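Local coordinates for protein probable dehydrogenase (Bordetella bronchiseptica, PDB 3MOI) that probably catalyses an NAD(P)-dependent oxidation or reduction, as a Rossmann-fold dehydrogenase of the Gfo/Idh/MocA family whose substrate is not established, at residues A[124-129]-A[358-363]; A[185-190]-A[365-370]. All coordinates share one frame; numbering follows the deposited sequence.

Interaction 1 of 2, residues A[124-129]-A[358-363]; sequences RSHDPV and ALRDAR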
ATOM      1  N   ARG A 124     -14.991  -6.746   9.755  1.00 40.92           N
ATOM      2  CA  ARG A 124     -14.932  -5.373   9.307  1.00 40.34           C
ATOM      3  C   ARG A 124     -15.546  -5.335   7.939  1.00 39.74           C
ATOM      4  O   ARG A 124     -15.845  -4.274   7.463  1.00 39.56           O
ATOM      5  CB  ARG A 124     -13.505  -4.889   9.303  1.00 40.77           C
ATOM      6  CG  ARG A 124     -12.903  -4.859  10.716  1.00 43.37           C
ATOM      7  CD  ARG A 124     -12.990  -3.483  11.320  1.00 47.99           C
ATOM      8  NE  ARG A 124     -14.283  -3.255  11.983  1.00 53.25           N
ATOM      9  CZ  ARG A 124     -14.449  -3.201  13.304  1.00 53.56           C
ATOM     10  NH1 ARG A 124     -15.647  -2.978  13.837  1.00 53.28           N
ATOM     11  NH2 ARG A 124     -13.404  -3.362  14.103  1.00 54.06           N
ATOM     12  N   SER A 125     -15.771  -6.484   7.283  1.00 39.47           N
ATOM     13  CA  SER A 125     -16.547  -6.454   6.031  1.00 39.64           C
ATOM     14  C   SER A 125     -18.042  -6.183   6.228  1.00 38.16           C
ATOM     15  O   SER A 125     -18.761  -5.819   5.285  1.00 38.24           O
ATOM     16  CB  SER A 125     -16.303  -7.689   5.155  1.00 40.17           C
ATOM     17  OG  SER A 125     -16.921  -8.848   5.659  1.00 44.59           O
ATOM     18  N   HIS A 126     -18.526  -6.325   7.450  1.00 36.98           N
ATOM     19  CA  HIS A 126     -19.869  -5.809   7.739  1.00 36.43           C
ATOM     20  C   HIS A 126     -19.895  -4.263   7.886  1.00 35.38           C
ATOM     21  O   HIS A 126     -20.977  -3.680   7.863  1.00 35.26           O
ATOM     22  CB  HIS A 126     -20.437  -6.439   9.009  1.00 36.30           C
ATOM     23  CG  HIS A 126     -20.636  -7.893   8.906  1.00 35.43           C
ATOM     24  ND1 HIS A 126     -21.743  -8.455   8.303  1.00 36.98           N
ATOM     25  CD2 HIS A 126     -19.855  -8.920   9.314  1.00 37.29           C
ATOM     26  CE1 HIS A 126     -21.636  -9.771   8.351  1.00 36.00           C
ATOM     27  NE2 HIS A 126     -20.493 -10.078   8.950  1.00 36.62           N
ATOM     28  N   ASP A 127     -18.730  -3.633   8.070  1.00 34.91           N
ATOM     29  CA  ASP A 127     -18.651  -2.193   8.109  1.00 35.37           C
ATOM     30  C   ASP A 127     -19.432  -1.636   6.946  1.00 35.46           C
ATOM     31  O   ASP A 127     -19.226  -2.067   5.827  1.00 35.85           O
ATOM     32  CB  ASP A 127     -17.237  -1.666   7.985  1.00 35.05           C
ATOM     33  CG  ASP A 127     -16.406  -1.903   9.226  1.00 37.47           C
ATOM     34  OD1 ASP A 127     -16.968  -2.479  10.180  1.00 34.35           O
ATOM     35  OD2 ASP A 127     -15.163  -1.573   9.205  1.00 41.88           O
ATOM     36  N   PRO A 128     -20.325  -0.663   7.194  1.00 35.57           N
ATOM     37  CA  PRO A 128     -21.070  -0.118   6.042  1.00 35.75           C
ATOM     38  C   PRO A 128     -20.197   0.538   5.006  1.00 34.85           C
ATOM     39  O   PRO A 128     -20.574   0.577   3.864  1.00 36.10           O
ATOM     40  CB  PRO A 128     -22.006   0.948   6.669  1.00 35.84           C
ATOM     41  CG  PRO A 128     -22.110   0.564   8.109  1.00 36.02           C
ATOM     42  CD  PRO A 128     -20.753  -0.059   8.460  1.00 35.65           C
ATOM     43  N   VAL A 129     -19.042   1.068   5.360  1.00 34.09           N
ATOM     44  CA  VAL A 129     -18.198   1.616   4.297  1.00 33.71           C
ATOM     45  C   VAL A 129     -17.814   0.542   3.274  1.00 33.79           C
ATOM     46  O   VAL A 129     -17.816   0.806   2.066  1.00 33.28           O
ATOM     47  CB  VAL A 129     -16.972   2.379   4.818  1.00 34.06           C
ATOM     48  CG1 VAL A 129     -17.425   3.579   5.720  1.00 32.33           C
ATOM     49  CG2 VAL A 129     -16.012   1.455   5.537  1.00 33.40           C
ATOM     50  N   ALA A 358     -27.474 -15.724   3.338  1.00 33.86           N
ATOM     51  CA  ALA A 358     -26.271 -15.132   3.885  1.00 34.00           C
ATOM     52  C   ALA A 358     -25.099 -15.181   2.867  1.00 34.38           C
ATOM     53  O   ALA A 358     -24.914 -16.154   2.204  1.00 35.92           O
ATOM     54  CB  ALA A 358     -25.918 -15.867   5.109  1.00 33.16           C
ATOM     55  N   LEU A 359     -24.319 -14.124   2.744  1.00 34.04           N
ATOM     56  CA  LEU A 359     -23.074 -14.128   1.961  1.00 32.77           C
ATOM     57  C   LEU A 359     -21.939 -14.831   2.734  1.00 32.83           C
ATOM     58  O   LEU A 359     -21.233 -15.676   2.175  1.00 32.38           O
ATOM     59  CB  LEU A 359     -22.657 -12.704   1.699  1.00 31.43           C
ATOM     60  CG  LEU A 359     -21.374 -12.454   0.890  1.00 34.30           C
ATOM     61  CD1 LEU A 359     -21.334 -13.085  -0.557  1.00 26.07           C
ATOM     62  CD2 LEU A 359     -21.112 -10.898   0.898  1.00 31.77           C
ATOM     63  N   ARG A 360     -21.755 -14.441   4.002  1.00 31.82           N
ATOM     64  CA  ARG A 360     -20.690 -14.949   4.798  1.00 31.96           C
ATOM     65  C   ARG A 360     -21.080 -16.229   5.563  1.00 31.56           C
ATOM     66  O   ARG A 360     -21.128 -16.291   6.819  1.00 29.65           O
ATOM     67  CB  ARG A 360     -20.201 -13.881   5.750  1.00 33.11           C
ATOM     68  CG  ARG A 360     -19.724 -12.598   5.026  1.00 35.89           C
ATOM     69  CD  ARG A 360     -19.511 -11.430   5.962  1.00 39.08           C
ATOM     70  NE  ARG A 360     -19.382 -10.202   5.172  1.00 44.94           N
ATOM     71  CZ  ARG A 360     -20.379  -9.558   4.552  1.00 45.41           C
ATOM     72  NH1 ARG A 360     -21.645  -9.959   4.647  1.00 46.53           N
ATOM     73  NH2 ARG A 360     -20.099  -8.479   3.853  1.00 46.73           N
ATOM     74  N   ASP A 361     -21.319 -17.277   4.794  1.00 30.80           N
ATOM     75  CA  ASP A 361     -21.782 -18.497   5.396  1.00 31.20           C
ATOM     76  C   ASP A 361     -20.565 -19.342   5.828  1.00 30.07           C
ATOM     77  O   ASP A 361     -19.429 -18.872   5.887  1.00 29.45           O
ATOM     78  CB  ASP A 361     -22.669 -19.235   4.401  1.00 31.32           C
ATOM     79  CG  ASP A 361     -21.868 -19.901   3.316  1.00 35.44           C
ATOM     80  OD1 ASP A 361     -20.809 -19.346   2.907  1.00 33.37           O
ATOM     81  OD2 ASP A 361     -22.276 -21.031   2.923  1.00 45.79           O
ATOM     82  N   ALA A 362     -20.806 -20.598   6.146  1.00 30.30           N
ATOM     83  CA  ALA A 362     -19.705 -21.447   6.662  1.00 29.82           C
ATOM     84  C   ALA A 362     -18.678 -21.682   5.540  1.00 29.61           C
ATOM     85  O   ALA A 362     -17.486 -21.673   5.832  1.00 30.30           O
ATOM     86  CB  ALA A 362     -20.206 -22.693   7.258  1.00 27.32           C
ATOM     87  N   ARG A 363     -19.121 -21.789   4.269  1.00 28.92           N
ATOM     88  CA  ARG A 363     -18.197 -22.015   3.168  1.00 27.89           C
ATOM     89  C   ARG A 363     -17.344 -20.802   2.912  1.00 28.31           C
ATOM     90  O   ARG A 363     -16.243 -20.935   2.490  1.00 30.16           O
ATOM     91  CB  ARG A 363     -18.915 -22.416   1.899  1.00 26.77           C
ATOM     92  CG  ARG A 363     -19.330 -23.881   1.879  1.00 30.24           C
ATOM     93  CD  ARG A 363     -20.543 -24.123   0.980  1.00 31.26           C
ATOM     94  NE  ARG A 363     -21.051 -25.464   1.143  1.00 29.90           N
ATOM     95  CZ  ARG A 363     -20.533 -26.556   0.558  1.00 30.79           C
ATOM     96  NH1 ARG A 363     -19.509 -26.458  -0.250  1.00 29.25           N
ATOM     97  NH2 ARG A 363     -21.069 -27.753   0.786  1.00 26.71           N
TER

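Interaction 2 of 2, residues A[185-190]-A[365-370]; sequences SIKTIT and GKDTLE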
ATOM      1  N   SER A 185     -12.933  -8.253   3.376  1.00 34.49           N
ATOM      2  CA  SER A 185     -13.339  -7.014   2.733  1.00 35.21           C
ATOM      3  C   SER A 185     -13.045  -7.082   1.251  1.00 34.06           C
ATOM      4  O   SER A 185     -13.861  -6.609   0.406  1.00 33.26           O
ATOM      5  CB  SER A 185     -12.655  -5.820   3.390  1.00 35.68           C
ATOM      6  OG  SER A 185     -13.056  -5.817   4.768  1.00 38.67           O
ATOM      7  N   ILE A 186     -11.896  -7.672   0.931  1.00 32.33           N
ATOM      8  CA  ILE A 186     -11.506  -7.795  -0.468  1.00 31.83           C
ATOM      9  C   ILE A 186     -12.524  -8.672  -1.174  1.00 31.79           C
ATOM     10  O   ILE A 186     -13.063  -8.289  -2.171  1.00 32.86           O
ATOM     11  CB  ILE A 186     -10.117  -8.331  -0.584  1.00 31.98           C
ATOM     12  CG1 ILE A 186      -9.101  -7.271  -0.105  1.00 33.89           C
ATOM     13  CG2 ILE A 186      -9.809  -8.706  -1.968  1.00 31.69           C
ATOM     14  CD1 ILE A 186      -7.719  -7.824   0.124  1.00 34.81           C
ATOM     15  N   LYS A 187     -12.861  -9.818  -0.630  1.00 31.34           N
ATOM     16  CA  LYS A 187     -13.917 -10.601  -1.214  1.00 31.87           C
ATOM     17  C   LYS A 187     -15.274  -9.886  -1.328  1.00 30.96           C
ATOM     18  O   LYS A 187     -16.013 -10.066  -2.307  1.00 29.99           O
ATOM     19  CB  LYS A 187     -14.105 -11.830  -0.401  1.00 33.43           C
ATOM     20  CG  LYS A 187     -12.896 -12.797  -0.452  1.00 36.18           C
ATOM     21  CD  LYS A 187     -13.420 -14.210  -0.181  1.00 38.26           C
ATOM     22  CE  LYS A 187     -13.546 -14.512   1.215  1.00 38.12           C
ATOM     23  NZ  LYS A 187     -13.978 -15.917   1.381  1.00 36.98           N
ATOM     24  N   THR A 188     -15.630  -9.130  -0.313  1.00 30.27           N
ATOM     25  CA  THR A 188     -16.903  -8.462  -0.315  1.00 30.80           C
ATOM     26  C   THR A 188     -16.968  -7.356  -1.391  1.00 32.25           C
ATOM     27  O   THR A 188     -17.886  -7.321  -2.199  1.00 32.63           O
ATOM     28  CB  THR A 188     -17.159  -7.850   1.041  1.00 31.86           C
ATOM     29  OG1 THR A 188     -17.356  -8.884   2.028  1.00 32.71           O
ATOM     30  CG2 THR A 188     -18.371  -6.920   0.995  1.00 29.18           C
ATOM     31  N   ILE A 189     -15.951  -6.471  -1.429  1.00 33.14           N
ATOM     32  CA  ILE A 189     -15.876  -5.424  -2.420  1.00 31.33           C
ATOM     33  C   ILE A 189     -15.878  -6.045  -3.801  1.00 31.81           C
ATOM     34  O   ILE A 189     -16.553  -5.540  -4.673  1.00 32.23           O
ATOM     35  CB  ILE A 189     -14.622  -4.578  -2.225  1.00 31.28           C
ATOM     36  CG1 ILE A 189     -14.740  -3.746  -0.948  1.00 30.90           C
ATOM     37  CG2 ILE A 189     -14.368  -3.626  -3.412  1.00 28.09           C
ATOM     38  CD1 ILE A 189     -13.368  -3.378  -0.273  1.00 26.68           C
ATOM     39  N   THR A 190     -15.119  -7.095  -4.051  1.00 30.64           N
ATOM     40  CA  THR A 190     -15.007  -7.478  -5.423  1.00 31.46           C
ATOM     41  C   THR A 190     -16.005  -8.509  -5.839  1.00 32.39           C
ATOM     42  O   THR A 190     -16.250  -8.676  -6.992  1.00 33.06           O
ATOM     43  CB  THR A 190     -13.645  -8.046  -5.785  1.00 31.75           C
ATOM     44  OG1 THR A 190     -13.470  -9.313  -5.136  1.00 31.66           O
ATOM     45  CG2 THR A 190     -12.523  -7.036  -5.420  1.00 30.46           C
ATOM     46  N   GLY A 365     -16.429 -18.690   5.249  1.00 28.76           N
ATOM     47  CA  GLY A 365     -15.482 -18.834   6.366  1.00 28.64           C
ATOM     48  C   GLY A 365     -14.335 -19.805   6.085  1.00 28.94           C
ATOM     49  O   GLY A 365     -13.136 -19.422   6.225  1.00 27.83           O
ATOM     50  N   LYS A 366     -14.669 -21.023   5.629  1.00 28.53           N
ATOM     51  CA  LYS A 366     -13.596 -22.000   5.328  1.00 29.12           C
ATOM     52  C   LYS A 366     -12.661 -21.411   4.305  1.00 28.76           C
ATOM     53  O   LYS A 366     -11.430 -21.503   4.450  1.00 29.44           O
ATOM     54  CB  LYS A 366     -14.111 -23.352   4.812  1.00 29.29           C
ATOM     55  CG  LYS A 366     -13.002 -24.357   4.465  1.00 29.05           C
ATOM     56  CD  LYS A 366     -13.552 -25.690   3.957  1.00 29.31           C
ATOM     57  CE  LYS A 366     -12.441 -26.753   3.859  1.00 31.15           C
ATOM     58  NZ  LYS A 366     -12.984 -28.070   3.312  1.00 30.60           N
ATOM     59  N   ASP A 367     -13.253 -20.796   3.303  1.00 28.27           N
ATOM     60  CA  ASP A 367     -12.514 -20.145   2.266  1.00 28.88           C
ATOM     61  C   ASP A 367     -11.560 -19.077   2.788  1.00 29.75           C
ATOM     62  O   ASP A 367     -10.372 -19.049   2.403  1.00 29.62           O
ATOM     63  CB  ASP A 367     -13.441 -19.600   1.189  1.00 29.05           C
ATOM     64  CG  ASP A 367     -12.661 -18.942   0.069  1.00 30.55           C
ATOM     65  OD1 ASP A 367     -12.299 -19.640  -0.951  1.00 32.33           O
ATOM     66  OD2 ASP A 367     -12.344 -17.749   0.267  1.00 28.63           O
ATOM     67  N   THR A 368     -12.004 -18.270   3.745  1.00 30.11           N
ATOM     68  CA  THR A 368     -11.093 -17.313   4.354  1.00 29.68           C
ATOM     69  C   THR A 368     -10.016 -18.047   5.153  1.00 30.89           C
ATOM     70  O   THR A 368      -8.794 -17.679   5.150  1.00 32.64           O
ATOM     71  CB  THR A 368     -11.861 -16.339   5.209  1.00 29.34           C
ATOM     72  OG1 THR A 368     -12.654 -15.541   4.337  1.00 29.76           O
ATOM     73  CG2 THR A 368     -10.932 -15.434   6.056  1.00 27.34           C
ATOM     74  N   LEU A 369     -10.405 -19.099   5.847  1.00 31.03           N
ATOM     75  CA  LEU A 369      -9.369 -19.878   6.554  1.00 30.92           C
ATOM     76  C   LEU A 369      -8.346 -20.344   5.510  1.00 31.72           C
ATOM     77  O   LEU A 369      -7.156 -20.171   5.736  1.00 32.38           O
ATOM     78  CB  LEU A 369      -9.977 -21.022   7.329  1.00 31.00           C
ATOM     79  CG  LEU A 369      -9.067 -22.076   7.964  1.00 30.78           C
ATOM     80  CD1 LEU A 369      -8.102 -21.519   9.036  1.00 27.56           C
ATOM     81  CD2 LEU A 369      -9.942 -23.120   8.529  1.00 27.93           C
ATOM     82  N   GLU A 370      -8.767 -20.794   4.313  1.00 31.25           N
ATOM     83  CA  GLU A 370      -7.759 -21.338   3.373  1.00 30.63           C
ATOM     84  C   GLU A 370      -6.870 -20.268   2.886  1.00 31.18           C
ATOM     85  O   GLU A 370      -5.701 -20.501   2.657  1.00 31.68           O
ATOM     86  CB  GLU A 370      -8.364 -22.056   2.199  1.00 29.71           C
ATOM     87  CG  GLU A 370      -8.990 -23.375   2.604  1.00 32.20           C
ATOM     88  CD  GLU A 370      -9.839 -24.022   1.531  1.00 35.60           C
ATOM     89  OE1 GLU A 370      -9.987 -23.451   0.431  1.00 38.43           O
ATOM     90  OE2 GLU A 370     -10.360 -25.140   1.762  1.00 40.37           O
TER

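Interaction 1 of 2, residues A[124-129]-A[358-363]
Just beyond the last strand of the parallel, Rossmann-type sheet, a short 3-10 turn in 124-129 is met by the loop that leads into helix 362-381, and S125 and H126 of the turn grip R360 of the loop. R360 sits at the centre of an inverse gamma turn and sends a side chain, extended from CG to NE, into the gap between the serine hydroxyl and the imidazole. Its NE donates to S125 OG over 2.9 Å with an N-H...O angle of 156°, the oxygen lying 17° out of the guanidinium plane. S125 OG also bonds S123 OG, so the hydroxyl is shared between its own chain and the arginine. R360 NH2 comes within 3.3 Å of the backbone oxygen S125 O.

H126 lies over one face of the guanidinium, displaced toward its rim, with the two planes 40° apart, and this is a tilted contact instead of a parallel stack. The closest approach is through the methylene, R360 CD to H126 NE2 at 3.4 Å, while R360 NE stands 3.9 Å above the imidazole plane. With CG of H126 beside the backbone N, the ring swings along the arginine chain, and its NE2 bonds V120 O weakly. L359 CD2 approaches the opposite face of the guanidinium, also toward the rim, so ring and methyl flank the group from its two sides.

The charge of R360 is balanced in this buried place by E347, through a salt bridge from NH1. Helix 340-352 thus borders the contact through E347 and through T344, which H126 touches. S125 packs on D184, S185 and T188 of helix 179-190, and the backbone of R360 bonds that of V120 in strand 118-120.

Interaction 2 of 2, residues A[185-190]-A[365-370]
K187 reaches from helix 179-190 in the Gfo/Idh/MocA C-terminal domain to D367 and T368 on helix 362-381, making a largely buried salt bridge between helices that stand well apart: the nearest CA atoms, those of K187 and T368, are 9.2 Å from each other. CB of K187 points toward the other helix, and CB and CG carry the chain across without touching 365-370. CD passes 3.7 Å from D367 OD2; the bend at chi3 (-84°) then brings CE and NZ round to the threonine and the carboxylate. CE lies 3.4 Å from T368 OG1. At the tip, NZ bonds D367 OD2 over 2.7 Å and, more weakly, T368 OG1 over 3.3 Å.

The lysine also makes a cation-pi contact with W364, one turn earlier on helix 362-381, so its positive charge has both a carboxylate and an aromatic face to lie against. Both polar partners are shared. D367 OD1 forms a salt bridge with R387 at the C-terminus, and the carboxylate joins two cations through its separate oxygens, which would probably keep it ionised. T368 OG1 bonds D184 OD1 as well, tying a second residue of helix 179-190 to the same point. Along another face that helix rests against strands 145-153 and 225-231 of the mixed sheet, with I186 on C150, A226 and M228.

D367 stretches out with CG anti to its backbone N (chi1 -178°), and the ammonium meets OD2 on the anti side of the carboxylate, 30° out of its plane.

Overall arrangement
Interactions 1 and 2 lie with their centres about 9 Å apart, and both use helix 362-381: residues 358-363 lead into it and end on its first two residues, and 365-370 follow after W364. Their segments alternate along the chain, 124-129, 185-190, 358-363, 365-370, so the helix and the loop leading into it return to two earlier places. They also touch directly, R360 NH2 standing 3.3 Å from T188 OG1 and S125 CB 3.5 Å from the same oxygen. Together they tie helix 362-381 and its lead-in loop, packed on helix 101-114 of the Rossmann part, to the end of that part and to helix 179-190 against the mixed sheet, joining the two halves of the subunit.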